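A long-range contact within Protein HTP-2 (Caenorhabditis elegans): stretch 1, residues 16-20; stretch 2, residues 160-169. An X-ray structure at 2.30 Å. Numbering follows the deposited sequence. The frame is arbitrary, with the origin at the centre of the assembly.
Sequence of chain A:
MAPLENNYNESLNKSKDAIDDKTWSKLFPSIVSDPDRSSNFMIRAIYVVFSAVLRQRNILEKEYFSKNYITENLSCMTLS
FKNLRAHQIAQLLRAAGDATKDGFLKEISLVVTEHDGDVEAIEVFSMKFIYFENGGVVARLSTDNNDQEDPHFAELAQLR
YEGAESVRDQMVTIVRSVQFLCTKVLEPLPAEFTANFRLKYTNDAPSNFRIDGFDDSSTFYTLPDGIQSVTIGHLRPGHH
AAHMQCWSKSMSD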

# COMPACT_ATOMS: atom_id res chain seq x y z
N LYS A 16 17.28 -19.83 8.92
CA LYS A 16 17.49 -18.53 8.29
C LYS A 16 16.23 -17.68 8.33
O LYS A 16 15.15 -18.16 7.98
CB LYS A 16 17.95 -18.70 6.84
CG LYS A 16 19.45 -18.81 6.65
CD LYS A 16 19.82 -18.73 5.18
CE LYS A 16 21.33 -18.63 4.99
NZ LYS A 16 21.70 -18.49 3.55
N ASP A 17 16.35 -16.43 8.75
CA ASP A 17 15.20 -15.53 8.75
C ASP A 17 14.79 -15.25 7.31
O ASP A 17 15.15 -14.22 6.73
CB ASP A 17 15.51 -14.23 9.48
CG ASP A 17 14.35 -13.24 9.43
OD1 ASP A 17 13.19 -13.70 9.34
OD2 ASP A 17 14.60 -12.02 9.46
N ALA A 18 14.04 -16.18 6.73
CA ALA A 18 13.58 -16.07 5.36
C ALA A 18 12.37 -16.96 5.16
O ALA A 18 12.20 -17.96 5.86
CB ALA A 18 14.69 -16.44 4.39
N ILE A 19 11.53 -16.60 4.20
CA ILE A 19 10.33 -17.39 3.93
C ILE A 19 10.62 -18.49 2.92
O ILE A 19 11.09 -18.24 1.81
CB ILE A 19 9.18 -16.50 3.42
CG1 ILE A 19 8.67 -15.62 4.57
CG2 ILE A 19 8.05 -17.34 2.85
CD1 ILE A 19 7.96 -14.37 4.12
N ASP A 20 10.36 -19.73 3.33
CA ASP A 20 10.52 -20.88 2.44
C ASP A 20 9.16 -21.30 1.90
O ASP A 20 8.54 -22.23 2.40
CB ASP A 20 11.19 -22.04 3.17
CG ASP A 20 11.83 -23.03 2.21
OD1 ASP A 20 12.35 -22.60 1.17
OD2 ASP A 20 11.81 -24.25 2.51
N ARG A 160 8.60 -3.45 16.62
CA ARG A 160 9.85 -4.11 16.26
C ARG A 160 9.72 -4.92 14.98
O ARG A 160 8.64 -5.37 14.62
CB ARG A 160 10.29 -5.05 17.38
CG ARG A 160 11.60 -4.69 18.08
CD ARG A 160 11.99 -5.81 19.04
NE ARG A 160 12.76 -5.34 20.19
CZ ARG A 160 13.06 -6.09 21.24
NH1 ARG A 160 12.64 -7.35 21.29
NH2 ARG A 160 13.76 -5.59 22.25
N TYR A 161 10.85 -5.12 14.30
CA TYR A 161 10.90 -6.09 13.21
C TYR A 161 11.02 -7.49 13.82
O TYR A 161 11.97 -7.77 14.55
CB TYR A 161 12.06 -5.80 12.25
CG TYR A 161 12.39 -6.98 11.37
CD1 TYR A 161 11.57 -7.34 10.32
CD2 TYR A 161 13.53 -7.74 11.61
CE1 TYR A 161 11.87 -8.42 9.52
CE2 TYR A 161 13.84 -8.83 10.81
CZ TYR A 161 13.00 -9.16 9.77
OH TYR A 161 13.31 -10.24 8.97
N GLU A 162 10.06 -8.35 13.51
CA GLU A 162 9.97 -9.65 14.17
C GLU A 162 10.19 -10.84 13.25
O GLU A 162 9.85 -11.97 13.61
CB GLU A 162 8.61 -9.77 14.88
CG GLU A 162 8.35 -8.72 15.95
CD GLU A 162 9.13 -8.95 17.23
OE1 GLU A 162 9.99 -9.85 17.26
OE2 GLU A 162 8.87 -8.23 18.22
N GLY A 163 10.75 -10.60 12.07
CA GLY A 163 11.10 -11.68 11.18
C GLY A 163 10.27 -11.72 9.91
O GLY A 163 9.24 -11.06 9.81
N ALA A 164 10.73 -12.51 8.94
CA ALA A 164 10.04 -12.62 7.66
C ALA A 164 8.66 -13.25 7.80
O ALA A 164 7.71 -12.80 7.16
CB ALA A 164 10.89 -13.42 6.68
N GLU A 165 8.55 -14.27 8.63
CA GLU A 165 7.27 -14.96 8.79
C GLU A 165 6.21 -14.02 9.36
O GLU A 165 5.05 -14.08 8.96
CB GLU A 165 7.43 -16.21 9.67
CG GLU A 165 8.14 -17.37 8.98
CD GLU A 165 7.29 -18.07 7.93
OE1 GLU A 165 6.07 -17.81 7.88
OE2 GLU A 165 7.84 -18.88 7.16
N SER A 166 6.61 -13.13 10.27
CA SER A 166 5.68 -12.16 10.83
C SER A 166 5.21 -11.18 9.75
O SER A 166 4.04 -10.78 9.74
CB SER A 166 6.30 -11.39 12.00
OG SER A 166 7.33 -10.52 11.55
N VAL A 167 6.10 -10.81 8.84
CA VAL A 167 5.74 -9.92 7.73
C VAL A 167 4.71 -10.60 6.82
O VAL A 167 3.72 -9.99 6.42
CB VAL A 167 6.97 -9.50 6.90
CG1 VAL A 167 6.55 -8.61 5.75
CG2 VAL A 167 7.98 -8.78 7.78
N ARG A 168 4.95 -11.87 6.50
CA ARG A 168 4.00 -12.66 5.71
C ARG A 168 2.63 -12.74 6.39
O ARG A 168 1.60 -12.65 5.72
CB ARG A 168 4.55 -14.07 5.46
CG ARG A 168 3.60 -15.02 4.71
CD ARG A 168 4.20 -16.43 4.61
NE ARG A 168 3.29 -17.41 4.01
CZ ARG A 168 2.44 -18.15 4.70
NH1 ARG A 168 2.35 -18.03 6.02
NH2 ARG A 168 1.65 -19.02 4.08
N ASP A 169 2.63 -12.90 7.71
CA ASP A 169 1.38 -12.90 8.48
C ASP A 169 0.68 -11.55 8.38
O ASP A 169 -0.55 -11.49 8.28
CB ASP A 169 1.64 -13.23 9.95
CG ASP A 169 2.05 -14.67 10.17
OD1 ASP A 169 1.88 -15.50 9.26
OD2 ASP A 169 2.53 -14.98 11.29

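What does stretch 2 offer before its helix begins? The first residue to meet stretch 1 is Tyr 161. Its CA-to-CB bond points sideways, yet the end of the side chain comes nearer, and Asp 17 OD2 lies at the ring edge, near its plane. The modelled separation of Asp 17 OD2 and Tyr 161 OH, 2.3 Å, is too short to be trusted, and no bond can be inferred from it.

How does Asp 17 meet the start of the helix? Gly 163 occupies the N-cap position, and Gly 163 CA lies 3.4 Å from Asp 17 OD1. With phi/psi of 112/166°, a CB here would be jammed against the carbonyl O of Glu 162, which by itself calls for glycine; an ideal CB on Gly 163 would also sit 3.5 Å from Asp 17 OD1. One residue on, Ala 164 N donates a hydrogen bond to Asp 17 OD1 at 2.8 Å, nearly straight at 169°. An amide in the first turn has no earlier helical carbonyl to bond, and here Asp 17 OD1 serves as its acceptor.

What does the side chain of Ala 164 add? Ala 164 CB points toward stretch 1 and lies 4.0 Å from Ala 18 CA, while the methyl of Ala 18 points away. The small side chain also packs against Ile 19, with Ala 164 CB 3.8 Å from Ile 19 CG1.

How far along the helix does the contact reach? Glu 165 makes a looser approach, Glu 165 OE2 lying 4.2 Å from Ile 19 CG1. A turn after Ala 164, the CA-to-CB bond of Arg 168 points toward stretch 1, and Arg 168 CB lies 3.7 Å from Ile 19 CD1. Ile 19 CD1 is also 3.4 Å from Ala 164 O; the isoleucine tip thus touches Ala 164 O and Arg 168 CB, four residues apart on the helix.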